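Local atomic coordinates of zinc finger (CCCH type) motif-containing protein (Toxoplasma gondii, PDB entry 7NG2), a protein that probably reads N6-methyladenosine in mRNA through the YTH domain, the part described here, coupling m6A recognition to polyadenylation. Residues I19-M24 / G34-S39; R44-A49 / D54-L59; P84-P89 / G95-V100. One frame throughout, in Å; residues are numbered along the deposited sequence. Where two conformers were deposited one is given.

Contact 1 of 3, residues I19-M24 / G34-S39; sequences IKSNRM and GVWATS
Ile19 and Trp36 lie alongside one another, pointing opposite ways, and the touching branch on the isoleucine is CG2. This methyl lies 3.3 Å from Trp36 NE1 and 3.5 Å from Trp36 CE2, approaching the indole obliquely beside its NE1-CE2 bond. Two torsions account for the meeting: Ile19 CG2 stands anti to its own backbone N (chi1 -66°), and Trp36 CG does likewise (chi1 -164°), which carries the indole across to the strand of residues 19-21. Farther along the ring oxygens take over. Lys20 O faces Trp36 CZ2 at 3.9 Å and Ser21 OG faces Trp36 CH2 at 3.6 Å, both at the ring edge and near its plane. Ser21 OG is held in place by donating to Arg23 O over 2.8 Å, from above the carbonyl plane, just where helix 24-33 begins. Phe60 and Trp87 meet Trp36 edge-to-face, and a bound isopropanol lies about 4 Å from the Trp36 side chain, consistent with the aromatic cage of YTH domains. Across this contact the indole meets a methyl and two oxygens near its C-H edge, so shape and at most weak electrostatics act, with no conventional polar bond between the two segments.

Contact 2 of 3, residues R44-A49 / D54-L59; sequences RKLSNA and DHVLLL
Val56 reaches helix 44-49 with both methyls, each serving a different partner. Its CG2 packs on Ala49, 3.8 Å from Ala49 CB and 3.6 Å from Ala49 O, while Val56 CG1 lies 4.4 Å from Leu46 CD2. The fork follows from chi1 of 173°, which sets CG1 anti to the backbone N and leaves CG2 beside it, toward the Ala49 end. One residue pair farther up the strand, Leu46 CD2 meets Leu58 CD2 at 4.0 Å; the two leucines meet at a slant, and their branch ends close a gap that the start of each side chain does not. Ala49, with only CB to interpose, marks the nearest backbone approach, its CA 6.7 Å from Val56 CA.

The axes of the short segments pass 9.4 Å apart at 144°, so the helix runs roughly antiparallel to the strand it precedes, as an α/β layer of the YTH fold. Helix 40-52 is the last part of a longer connection, which also holds helix 24-33 and edge strand 35-36 of the same sheet, between strand 14-21 and its parallel neighbour 55-62.

Farther out, Phe17 of strand 14-21 and Met74 of strand 67-74 also pack against Leu46, and Val56 is backbone-bonded to Met74. Ala49 O accepts from Thr53 OG1 near the helix end.

Contact 3 of 3, residues P84-P89 / G95-V100; sequences PGIWGP and GSNFRV
Trp87 presents the edge of its indole to the amide of Asn97, the two planes standing 84° apart. NE1 of Trp87 donates to Asn97 OD1 over 2.9 Å, but the N-H...O angle of 127° makes the bond weak. The oxygen lies near the ring plane and is shared along the edge, being 3.2 Å from Trp87 CD1 as well, so the bent bond reads as an acceptor set between N-H and C-H.

Ile86 comes in from another direction. Its CG2 methyl lies 3.6 Å above one face of the neighbouring indole, toward the rim, and also 3.7 Å from Asn97 ND2. With chi1 at -166° it is CG1 that stands anti to the backbone N, while CG2 is tucked between N and the carbonyl carbon, the position that puts it near both partners.

Ile86 and Trp87 are the two central residues of a type I turn, closed by Gly88 N to Gly85 O at 3.1 Å, so the two side chains come from adjacent positions of one turn. The amide is oriented by stronger outside bonds: Asn97 ND2 gives to Leu82 O, and Asn97 OD1 also accepts from Gln91 NE2.

A bound isopropanol lies about 4 Å from the Trp87 side chain, consistent with a wall of the aromatic cage found in YTH domains. Trp87 packs on Asn26 and Thr29 of helix 24-33, Ile86 rests on Thr29 and His33 of the same helix, and Asn97, in segment 95-100, which lies on strand 98-109, touches Val35 of strand 35-36.

How the contacts relate
The three contacts follow in series along the chain, all within the YTH domain, and all reach its mixed sheet. Contacts 1 and 3 are the nearest pair, centres about 9 Å apart: strands 35-36 and 98-109 are sheet neighbours, joined by Trp36 O to Phe98 N at 2.8 Å, and Ala37 CB packs 3.6 Å from Trp87 NE1. Contact 2 lies about 14 Å from contact 1 and about 17 Å from contact 3, centre to centre. Neighbouring strands 14-21 and 55-62 tie it to contact 1, while Leu46 and Leu58 touch Phe98 of contact 3. Contacts 1 and 3 thus hold the two tryptophans that probably belong to the cage, and contact 2 packs helix 40-52 against strand 55-62 of the same sheet.

Contact 1 of 3, residues I19-M24 / G34-S39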
ATOM      1  N   ILE A  19      -0.064  -0.472   4.307  1.00 12.90           N
ATOM      2  CA  ILE A  19      -0.842  -1.705   4.282  1.00 13.17           C
ATOM      3  C   ILE A  19      -0.040  -2.765   5.016  1.00 13.72           C
ATOM      4  O   ILE A  19       1.134  -2.982   4.706  1.00 14.51           O
ATOM      5  CB  ILE A  19      -1.085  -2.151   2.833  1.00 14.76           C
ATOM      6  CG1 ILE A  19      -1.977  -1.150   2.097  1.00 16.07           C
ATOM      7  CG2 ILE A  19      -1.651  -3.571   2.797  1.00 16.57           C
ATOM      8  CD1 ILE A  19      -3.384  -1.107   2.629  1.00 17.43           C
ATOM      9  N   LYS A  20      -0.673  -3.445   5.964  1.00 13.92           N
ATOM     10  CA  LYS A  20      -0.046  -4.554   6.669  1.00 14.60           C
ATOM     11  C   LYS A  20      -0.614  -5.871   6.153  1.00 16.98           C
ATOM     12  O   LYS A  20      -1.777  -5.954   5.759  1.00 19.56           O
ATOM     13  CB  LYS A  20      -0.278  -4.445   8.179  1.00 16.17           C
ATOM     14  CG  LYS A  20       0.296  -3.189   8.835  1.00 15.73           C
ATOM     15  CD  LYS A  20       1.815  -3.065   8.676  1.00 15.09           C
ATOM     16  CE  LYS A  20       2.531  -4.126   9.497  1.00 15.60           C
ATOM     17  NZ  LYS A  20       4.004  -3.853   9.528  1.00 15.29           N
ATOM     18  N   SER A  21       0.217  -6.905   6.144  1.00 17.44           N
ATOM     19  CA  SER A  21      -0.226  -8.222   5.714  1.00 19.25           C
ATOM     20  C   SER A  21       0.272  -9.255   6.706  1.00 19.33           C
ATOM     21  O   SER A  21       1.461  -9.278   7.023  1.00 18.90           O
ATOM     22  CB  SER A  21       0.343  -8.555   4.338  1.00 20.06           C
ATOM     23  OG  SER A  21      -0.098  -9.835   3.916  1.00 22.02           O
ATOM     24  N   ASN A  22      -0.618 -10.111   7.201  0.72 22.12           N
ATOM     25  CA  ASN A  22      -0.132 -11.124   8.130  0.72 24.56           C
ATOM     26  C   ASN A  22       0.665 -12.218   7.429  0.72 22.15           C
ATOM     27  O   ASN A  22       1.504 -12.860   8.070  0.72 28.10           O
ATOM     28  CB  ASN A  22      -1.265 -11.694   8.992  0.72 28.51           C
ATOM     29  CG  ASN A  22      -2.167 -12.641   8.229  0.72 33.50           C
ATOM     30  OD1 ASN A  22      -2.547 -12.374   7.089  0.72 35.67           O
ATOM     31  ND2 ASN A  22      -2.519 -13.759   8.859  0.72 39.90           N
ATOM     32  N   ARG A  23       0.453 -12.423   6.130  1.00 20.60           N
ATOM     33  CA  ARG A  23       1.053 -13.532   5.404  1.00 22.54           C
ATOM     34  C   ARG A  23       1.820 -12.978   4.215  1.00 22.37           C
ATOM     35  O   ARG A  23       1.260 -12.219   3.419  1.00 22.42           O
ATOM     36  CB  ARG A  23      -0.033 -14.480   4.883  1.00 25.87           C
ATOM     37  CG  ARG A  23      -0.770 -15.259   5.957  1.00 30.84           C
ATOM     38  CD  ARG A  23      -1.738 -16.255   5.330  1.00 35.19           C
ATOM     39  NE  ARG A  23      -2.386 -17.094   6.332  1.00 43.79           N
ATOM     40  CZ  ARG A  23      -1.990 -18.323   6.643  1.00 50.30           C
ATOM     41  NH1 ARG A  23      -0.945 -18.860   6.027  1.00 51.48           N
ATOM     42  NH2 ARG A  23      -2.637 -19.016   7.569  1.00 57.08           N
ATOM     43  N   MET A  24       3.090 -13.367   4.088  1.00 23.36           N
ATOM     44  CA  MET A  24       3.824 -13.062   2.865  1.00 23.68           C
ATOM     45  C   MET A  24       3.140 -13.655   1.644  1.00 22.43           C
ATOM     46  O   MET A  24       3.178 -13.056   0.564  1.00 22.98           O
ATOM     47  CB  MET A  24       5.265 -13.570   2.952  1.00 27.83           C
ATOM     48  CG  MET A  24       6.225 -12.610   3.622  1.00 29.81           C
ATOM     49  SD  MET A  24       6.318 -10.984   2.844  1.00 28.74           S
ATOM     50  CE  MET A  24       7.017 -11.363   1.244  1.00 32.15           C
ATOM     51  N   GLY A  34      -2.374  -8.597  -9.076  1.00 16.03           N
ATOM     52  CA  GLY A  34      -2.703  -7.184  -9.055  1.00 15.33           C
ATOM     53  C   GLY A  34      -3.954  -6.880  -8.259  1.00 15.05           C
ATOM     54  O   GLY A  34      -4.845  -6.176  -8.740  1.00 15.63           O
ATOM     55  N   VAL A  35      -4.025  -7.382  -7.028  1.00 15.27           N
ATOM     56  CA  VAL A  35      -5.272  -7.362  -6.274  1.00 15.14           C
ATOM     57  C   VAL A  35      -4.959  -7.219  -4.790  1.00 13.84           C
ATOM     58  O   VAL A  35      -3.931  -7.697  -4.302  1.00 14.78           O
ATOM     59  CB  VAL A  35      -6.105  -8.635  -6.576  1.00 16.45           C
ATOM     60  CG1 VAL A  35      -5.345  -9.898  -6.157  1.00 17.85           C
ATOM     61  CG2 VAL A  35      -7.484  -8.572  -5.923  1.00 17.73           C
ATOM     62  N   TRP A  36      -5.867  -6.568  -4.067  1.00 13.79           N
ATOM     63  CA  TRP A  36      -5.788  -6.489  -2.614  1.00 13.63           C
ATOM     64  C   TRP A  36      -7.203  -6.409  -2.055  1.00 14.62           C
ATOM     65  O   TRP A  36      -8.157  -6.128  -2.779  1.00 15.51           O
ATOM     66  CB  TRP A  36      -4.953  -5.276  -2.154  1.00 14.42           C
ATOM     67  CG  TRP A  36      -4.532  -5.385  -0.726  1.00 14.54           C
ATOM     68  CD1 TRP A  36      -4.909  -4.579   0.303  1.00 14.57           C
ATOM     69  CD2 TRP A  36      -3.651  -6.368  -0.169  1.00 14.43           C
ATOM     70  NE1 TRP A  36      -4.319  -4.999   1.473  1.00 15.11           N
ATOM     71  CE2 TRP A  36      -3.547  -6.101   1.210  1.00 15.08           C
ATOM     72  CE3 TRP A  36      -2.956  -7.460  -0.702  1.00 14.36           C
ATOM     73  CZ2 TRP A  36      -2.759  -6.877   2.067  1.00 16.07           C
ATOM     74  CZ3 TRP A  36      -2.178  -8.234   0.150  1.00 16.34           C
ATOM     75  CH2 TRP A  36      -2.085  -7.936   1.519  1.00 16.61           C
ATOM     76  N   ALA A  37      -7.322  -6.648  -0.749  1.00 15.65           N
ATOM     77  CA  ALA A  37      -8.552  -6.372  -0.024  1.00 15.37           C
ATOM     78  C   ALA A  37      -8.168  -5.982   1.392  1.00 15.05           C
ATOM     79  O   ALA A  37      -7.130  -6.408   1.907  1.00 16.56           O
ATOM     80  CB  ALA A  37      -9.520  -7.569  -0.015  1.00 16.45           C
ATOM     81  N   THR A  38      -9.015  -5.184   2.032  1.00 14.87           N
ATOM     82  CA  THR A  38      -8.727  -4.714   3.378  1.00 14.31           C
ATOM     83  C   THR A  38     -10.014  -4.729   4.198  1.00 16.02           C
ATOM     84  O   THR A  38     -11.083  -5.108   3.711  1.00 16.90           O
ATOM     85  CB  THR A  38      -8.008  -3.354   3.329  1.00 15.55           C
ATOM     86  OG1 THR A  38      -7.544  -2.993   4.634  1.00 16.65           O
ATOM     87  CG2 THR A  38      -8.935  -2.277   2.815  1.00 15.53           C
ATOM     88  N   SER A  39      -9.899  -4.340   5.464  1.00 15.37           N
ATOM     89  CA  SER A  39     -11.051  -4.293   6.352  1.00 16.63           C
ATOM     90  C   SER A  39     -12.130  -3.380   5.771  1.00 16.84           C
ATOM     91  O   SER A  39     -11.868  -2.521   4.928  1.00 17.53           O
ATOM     92  CB  SER A  39     -10.621  -3.776   7.721  1.00 18.20           C
ATOM     93  OG  SER A  39     -10.358  -2.381   7.640  1.00 20.65           O
TER

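Contact 2 of 3, residues R44-A49 / D54-L59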
ATOM      1  N   ARG A  44     -13.652   1.663   2.988  1.00 16.47           N
ATOM      2  CA  ARG A  44     -14.369   2.913   2.778  1.00 17.44           C
ATOM      3  C   ARG A  44     -13.395   4.081   2.702  1.00 17.97           C
ATOM      4  O   ARG A  44     -13.519   4.946   1.827  1.00 18.10           O
ATOM      5  CB  ARG A  44     -15.382   3.128   3.898  1.00 21.64           C
ATOM      6  CG  ARG A  44     -16.312   4.297   3.641  1.00 25.54           C
ATOM      7  CD  ARG A  44     -17.666   3.806   3.124  1.00 33.88           C
ATOM      8  NE  ARG A  44     -17.552   3.061   1.874  1.00 42.18           N
ATOM      9  CZ  ARG A  44     -17.470   3.629   0.677  1.00 48.80           C
ATOM     10  NH1 ARG A  44     -17.479   4.948   0.581  1.00 53.37           N
ATOM     11  NH2 ARG A  44     -17.369   2.886  -0.415  1.00 54.26           N
ATOM     12  N   LYS A  45     -12.406   4.099   3.597  1.00 17.87           N
ATOM     13  CA  LYS A  45     -11.406   5.161   3.613  1.00 19.30           C
ATOM     14  C   LYS A  45     -10.627   5.211   2.303  1.00 16.88           C
ATOM     15  O   LYS A  45     -10.414   6.288   1.731  1.00 17.68           O
ATOM     16  CB  LYS A  45     -10.463   4.918   4.792  1.00 23.16           C
ATOM     17  CG  LYS A  45      -9.345   5.917   4.921  1.00 27.65           C
ATOM     18  CD  LYS A  45      -8.749   5.848   6.313  1.00 30.95           C
ATOM     19  CE  LYS A  45      -7.975   4.559   6.510  1.00 31.12           C
ATOM     20  NZ  LYS A  45      -7.500   4.407   7.916  1.00 35.13           N
ATOM     21  N   LEU A  46     -10.182   4.049   1.814  1.00 15.75           N
ATOM     22  CA  LEU A  46      -9.443   4.011   0.555  1.00 14.95           C
ATOM     23  C   LEU A  46     -10.341   4.369  -0.621  1.00 14.60           C
ATOM     24  O   LEU A  46      -9.893   5.022  -1.569  1.00 15.63           O
ATOM     25  CB  LEU A  46      -8.784   2.644   0.338  1.00 14.24           C
ATOM     26  CG  LEU A  46      -7.650   2.267   1.300  1.00 15.66           C
ATOM     27  CD1 LEU A  46      -7.126   0.884   0.975  1.00 17.14           C
ATOM     28  CD2 LEU A  46      -6.515   3.277   1.245  1.00 16.84           C
ATOM     29  N   SER A  47     -11.604   3.946  -0.583  1.00 14.60           N
ATOM     30  CA  SER A  47     -12.529   4.293  -1.656  1.00 15.34           C
ATOM     31  C   SER A  47     -12.693   5.797  -1.771  1.00 15.22           C
ATOM     32  O   SER A  47     -12.692   6.346  -2.879  1.00 15.63           O
ATOM     33  CB  SER A  47     -13.888   3.645  -1.410  1.00 16.04           C
ATOM     34  OG  SER A  47     -13.803   2.239  -1.468  1.00 18.59           O
ATOM     35  N   ASN A  48     -12.884   6.472  -0.639  1.00 15.78           N
ATOM     36  CA  ASN A  48     -13.047   7.923  -0.664  1.00 15.87           C
ATOM     37  C   ASN A  48     -11.782   8.622  -1.129  1.00 16.94           C
ATOM     38  O   ASN A  48     -11.861   9.656  -1.795  1.00 19.03           O
ATOM     39  CB  ASN A  48     -13.515   8.431   0.700  1.00 17.19           C
ATOM     40  CG  ASN A  48     -14.935   8.019   0.996  1.00 17.23           C
ATOM     41  OD1 ASN A  48     -15.662   7.629   0.091  1.00 19.85           O
ATOM     42  ND2 ASN A  48     -15.339   8.101   2.252  1.00 19.50           N
ATOM     43  N   ALA A  49     -10.616   8.064  -0.803  1.00 14.88           N
ATOM     44  CA  ALA A  49      -9.367   8.601  -1.329  1.00 14.58           C
ATOM     45  C   ALA A  49      -9.258   8.368  -2.834  1.00 14.74           C
ATOM     46  O   ALA A  49      -8.836   9.258  -3.578  1.00 14.80           O
ATOM     47  CB  ALA A  49      -8.185   7.973  -0.586  1.00 14.58           C
ATOM     48  N   ASP A  54      -5.609  12.107  -7.246  1.00 13.45           N
ATOM     49  CA  ASP A  54      -5.082  11.645  -8.525  1.00 13.95           C
ATOM     50  C   ASP A  54      -4.445  10.264  -8.395  1.00 13.90           C
ATOM     51  O   ASP A  54      -4.655   9.398  -9.249  1.00 16.66           O
ATOM     52  CB  ASP A  54      -4.085  12.646  -9.103  1.00 14.60           C
ATOM     53  CG  ASP A  54      -4.701  14.002  -9.413  1.00 14.63           C
ATOM     54  OD1 ASP A  54      -5.942  14.162  -9.456  1.00 16.22           O
ATOM     55  OD2 ASP A  54      -3.897  14.927  -9.610  1.00 15.53           O
ATOM     56  N   HIS A  55      -3.672  10.042  -7.330  1.00 12.95           N
ATOM     57  CA  HIS A  55      -2.997   8.770  -7.060  1.00 13.14           C
ATOM     58  C   HIS A  55      -3.130   8.394  -5.599  1.00 13.14           C
ATOM     59  O   HIS A  55      -2.787   9.193  -4.722  1.00 14.56           O
ATOM     60  CB  HIS A  55      -1.500   8.853  -7.360  1.00 13.47           C
ATOM     61  CG  HIS A  55      -1.183   9.249  -8.761  1.00 13.50           C
ATOM     62  ND1 HIS A  55      -1.454   8.436  -9.838  1.00 14.21           N
ATOM     63  CD2 HIS A  55      -0.603  10.364  -9.262  1.00 15.38           C
ATOM     64  CE1 HIS A  55      -1.065   9.038 -10.947  1.00 14.95           C
ATOM     65  NE2 HIS A  55      -0.539  10.208 -10.624  1.00 16.15           N
ATOM     66  N   VAL A  56      -3.596   7.173  -5.348  1.00 12.52           N
ATOM     67  CA  VAL A  56      -3.579   6.585  -4.013  1.00 12.35           C
ATOM     68  C   VAL A  56      -2.492   5.521  -3.982  1.00 12.21           C
ATOM     69  O   VAL A  56      -2.569   4.518  -4.703  1.00 12.96           O
ATOM     70  CB  VAL A  56      -4.952   6.005  -3.638  1.00 13.41           C
ATOM     71  CG1 VAL A  56      -4.868   5.252  -2.327  1.00 14.23           C
ATOM     72  CG2 VAL A  56      -5.984   7.121  -3.564  1.00 14.66           C
ATOM     73  N   LEU A  57      -1.473   5.744  -3.149  1.00 12.49           N
ATOM     74  CA  LEU A  57      -0.333   4.849  -3.029  1.00 12.46           C
ATOM     75  C   LEU A  57      -0.462   3.993  -1.779  1.00 12.36           C
ATOM     76  O   LEU A  57      -0.864   4.481  -0.715  1.00 13.19           O
ATOM     77  CB  LEU A  57       0.979   5.637  -2.972  1.00 14.15           C
ATOM     78  CG  LEU A  57       1.444   6.356  -4.243  1.00 17.37           C
ATOM     79  CD1 LEU A  57       1.336   5.462  -5.472  1.00 20.61           C
ATOM     80  CD2 LEU A  57       0.722   7.673  -4.470  1.00 18.97           C
ATOM     81  N   LEU A  58      -0.171   2.707  -1.948  1.00 13.20           N
ATOM     82  CA  LEU A  58      -0.242   1.709  -0.890  1.00 12.60           C
ATOM     83  C   LEU A  58       1.168   1.195  -0.649  1.00 12.10           C
ATOM     84  O   LEU A  58       1.808   0.685  -1.568  1.00 13.09           O
ATOM     85  CB  LEU A  58      -1.163   0.569  -1.314  1.00 13.27           C
ATOM     86  CG  LEU A  58      -2.541   1.031  -1.786  1.00 16.20           C
ATOM     87  CD1 LEU A  58      -3.291  -0.170  -2.293  1.00 19.38           C
ATOM     88  CD2 LEU A  58      -3.338   1.724  -0.689  1.00 17.12           C
ATOM     89  N   LEU A  59       1.643   1.329   0.585  1.00 11.80           N
ATOM     90  CA  LEU A  59       3.016   0.992   0.959  1.00 12.69           C
ATOM     91  C   LEU A  59       2.941  -0.283   1.787  1.00 12.11           C
ATOM     92  O   LEU A  59       2.419  -0.266   2.908  1.00 12.89           O
ATOM     93  CB  LEU A  59       3.632   2.135   1.767  1.00 13.31           C
ATOM     94  CG  LEU A  59       4.059   3.391   0.978  1.00 15.14           C
ATOM     95  CD1 LEU A  59       2.919   4.086   0.212  1.00 17.05           C
ATOM     96  CD2 LEU A  59       4.765   4.386   1.902  1.00 17.21           C
TER

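Contact 3 of 3, residues P84-P89 / G95-V100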
ATOM      1  N   PRO A  84     -13.097 -13.237  -7.234  1.00 18.01           N
ATOM      2  CA  PRO A  84     -13.929 -13.561  -6.067  1.00 19.04           C
ATOM      3  C   PRO A  84     -13.374 -14.758  -5.306  1.00 19.91           C
ATOM      4  O   PRO A  84     -13.058 -15.795  -5.891  1.00 20.27           O
ATOM      5  CB  PRO A  84     -15.298 -13.871  -6.685  1.00 22.04           C
ATOM      6  CG  PRO A  84     -15.294 -13.165  -7.999  1.00 23.89           C
ATOM      7  CD  PRO A  84     -13.876 -13.213  -8.482  1.00 19.66           C
ATOM      8  N   GLY A  85     -13.230 -14.591  -3.989  1.00 18.49           N
ATOM      9  CA  GLY A  85     -12.803 -15.658  -3.101  1.00 18.99           C
ATOM     10  C   GLY A  85     -11.323 -15.962  -3.087  1.00 18.22           C
ATOM     11  O   GLY A  85     -10.918 -16.943  -2.454  1.00 18.43           O
ATOM     12  N   ILE A  86     -10.499 -15.138  -3.736  1.00 17.64           N
ATOM     13  CA  ILE A  86      -9.085 -15.461  -3.904  1.00 18.40           C
ATOM     14  C   ILE A  86      -8.363 -15.612  -2.569  1.00 18.70           C
ATOM     15  O   ILE A  86      -7.387 -16.366  -2.468  1.00 20.91           O
ATOM     16  CB  ILE A  86      -8.404 -14.431  -4.829  1.00 17.99           C
ATOM     17  CG1 ILE A  86      -7.031 -14.945  -5.275  1.00 20.24           C
ATOM     18  CG2 ILE A  86      -8.310 -13.054  -4.148  1.00 18.20           C
ATOM     19  CD1 ILE A  86      -6.348 -14.073  -6.319  1.00 22.73           C
ATOM     20  N   TRP A  87      -8.819 -14.917  -1.527  1.00 18.43           N
ATOM     21  CA  TRP A  87      -8.109 -14.922  -0.251  1.00 18.99           C
ATOM     22  C   TRP A  87      -8.533 -16.061   0.656  1.00 19.75           C
ATOM     23  O   TRP A  87      -7.965 -16.222   1.738  1.00 22.26           O
ATOM     24  CB  TRP A  87      -8.300 -13.595   0.491  1.00 18.26           C
ATOM     25  CG  TRP A  87      -7.914 -12.422  -0.329  1.00 16.40           C
ATOM     26  CD1 TRP A  87      -8.743 -11.441  -0.791  1.00 17.17           C
ATOM     27  CD2 TRP A  87      -6.607 -12.115  -0.830  1.00 15.79           C
ATOM     28  NE1 TRP A  87      -8.026 -10.533  -1.528  1.00 17.23           N
ATOM     29  CE2 TRP A  87      -6.715 -10.928  -1.574  1.00 16.17           C
ATOM     30  CE3 TRP A  87      -5.355 -12.728  -0.716  1.00 18.01           C
ATOM     31  CZ2 TRP A  87      -5.615 -10.337  -2.199  1.00 17.67           C
ATOM     32  CZ3 TRP A  87      -4.269 -12.144  -1.334  1.00 19.49           C
ATOM     33  CH2 TRP A  87      -4.404 -10.962  -2.069  1.00 19.39           C
ATOM     34  N   GLY A  88      -9.507 -16.859   0.250  1.00 20.83           N
ATOM     35  CA  GLY A  88     -10.024 -17.889   1.117  1.00 21.40           C
ATOM     36  C   GLY A  88     -11.001 -17.315   2.121  1.00 22.52           C
ATOM     37  O   GLY A  88     -11.536 -16.218   1.941  1.00 21.32           O
ATOM     38  N   PRO A  89     -11.243 -18.052   3.207  1.00 23.81           N
ATOM     39  CA  PRO A  89     -12.320 -17.668   4.140  1.00 25.06           C
ATOM     40  C   PRO A  89     -12.195 -16.273   4.740  1.00 22.85           C
ATOM     41  O   PRO A  89     -13.216 -15.692   5.131  1.00 25.14           O
ATOM     42  CB  PRO A  89     -12.252 -18.763   5.211  1.00 28.03           C
ATOM     43  CG  PRO A  89     -11.690 -19.948   4.487  1.00 30.38           C
ATOM     44  CD  PRO A  89     -10.684 -19.377   3.520  1.00 28.49           C
ATOM     45  N   GLY A  95     -13.626  -6.115   3.007  1.00 19.83           N
ATOM     46  CA  GLY A  95     -14.312  -5.498   1.892  1.00 19.00           C
ATOM     47  C   GLY A  95     -14.005  -6.244   0.600  1.00 18.97           C
ATOM     48  O   GLY A  95     -13.250  -7.215   0.564  1.00 19.49           O
ATOM     49  N   SER A  96     -14.609  -5.771  -0.488  1.00 19.35           N
ATOM     50  CA  SER A  96     -14.411  -6.428  -1.772  1.00 19.10           C
ATOM     51  C   SER A  96     -12.998  -6.164  -2.294  1.00 16.25           C
ATOM     52  O   SER A  96     -12.346  -5.173  -1.942  1.00 16.63           O
ATOM     53  CB  SER A  96     -15.430  -5.929  -2.799  1.00 21.24           C
ATOM     54  OG  SER A  96     -16.750  -6.323  -2.466  1.00 26.39           O
ATOM     55  N   ASN A  97     -12.524  -7.072  -3.145  1.00 16.20           N
ATOM     56  CA  ASN A  97     -11.207  -6.934  -3.746  1.00 15.51           C
ATOM     57  C   ASN A  97     -11.147  -5.717  -4.657  1.00 15.39           C
ATOM     58  O   ASN A  97     -12.115  -5.365  -5.333  1.00 16.73           O
ATOM     59  CB  ASN A  97     -10.881  -8.172  -4.582  1.00 15.38           C
ATOM     60  CG  ASN A  97     -10.772  -9.423  -3.744  1.00 15.94           C
ATOM     61  OD1 ASN A  97     -10.420  -9.370  -2.575  1.00 17.59           O
ATOM     62  ND2 ASN A  97     -11.072 -10.566  -4.345  1.00 17.63           N
ATOM     63  N   PHE A  98      -9.987  -5.073  -4.686  1.00 14.80           N
ATOM     64  CA  PHE A  98      -9.752  -3.980  -5.615  1.00 14.52           C
ATOM     65  C   PHE A  98      -8.420  -4.188  -6.322  1.00 14.56           C
ATOM     66  O   PHE A  98      -7.541  -4.911  -5.844  1.00 14.88           O
ATOM     67  CB  PHE A  98      -9.812  -2.597  -4.937  1.00 15.55           C
ATOM     68  CG  PHE A  98      -8.880  -2.435  -3.759  1.00 15.25           C
ATOM     69  CD1 PHE A  98      -7.599  -1.949  -3.937  1.00 15.07           C
ATOM     70  CD2 PHE A  98      -9.307  -2.731  -2.472  1.00 17.10           C
ATOM     71  CE1 PHE A  98      -6.753  -1.765  -2.857  1.00 16.73           C
ATOM     72  CE2 PHE A  98      -8.466  -2.556  -1.386  1.00 16.54           C
ATOM     73  CZ  PHE A  98      -7.183  -2.071  -1.583  1.00 17.36           C
ATOM     74  N   ARG A  99      -8.294  -3.567  -7.491  1.00 14.73           N
ATOM     75  CA  ARG A  99      -7.090  -3.719  -8.292  1.00 14.78           C
ATOM     76  C   ARG A  99      -5.965  -2.850  -7.745  1.00 14.18           C
ATOM     77  O   ARG A  99      -6.182  -1.708  -7.319  1.00 14.88           O
ATOM     78  CB  ARG A  99      -7.372  -3.351  -9.749  1.00 17.30           C
ATOM     79  CG  ARG A  99      -8.058  -4.462 -10.532  1.00 23.38           C
ATOM     80  CD  ARG A  99      -8.087  -4.178 -12.027  1.00 29.74           C
ATOM     81  NE  ARG A  99      -8.936  -3.038 -12.353  1.00 36.59           N
ATOM     82  CZ  ARG A  99      -8.505  -1.930 -12.949  1.00 39.89           C
ATOM     83  NH1 ARG A  99      -7.226  -1.806 -13.285  1.00 39.99           N
ATOM     84  NH2 ARG A  99      -9.353  -0.945 -13.208  1.00 43.72           N
ATOM     85  N   VAL A 100      -4.757  -3.405  -7.776  0.62 14.17           N
ATOM     86  CA  VAL A 100      -3.533  -2.711  -7.393  0.62 13.44           C
ATOM     87  C   VAL A 100      -2.506  -2.936  -8.491  0.62 13.56           C
ATOM     88  O   VAL A 100      -2.403  -4.037  -9.044  0.62 15.37           O
ATOM     89  CB  VAL A 100      -2.985  -3.244  -6.051  0.62 13.92           C
ATOM     90  CG1 VAL A 100      -1.651  -2.581  -5.697  0.62 14.28           C
ATOM     91  CG2 VAL A 100      -3.992  -3.023  -4.950  0.62 14.40           C
TER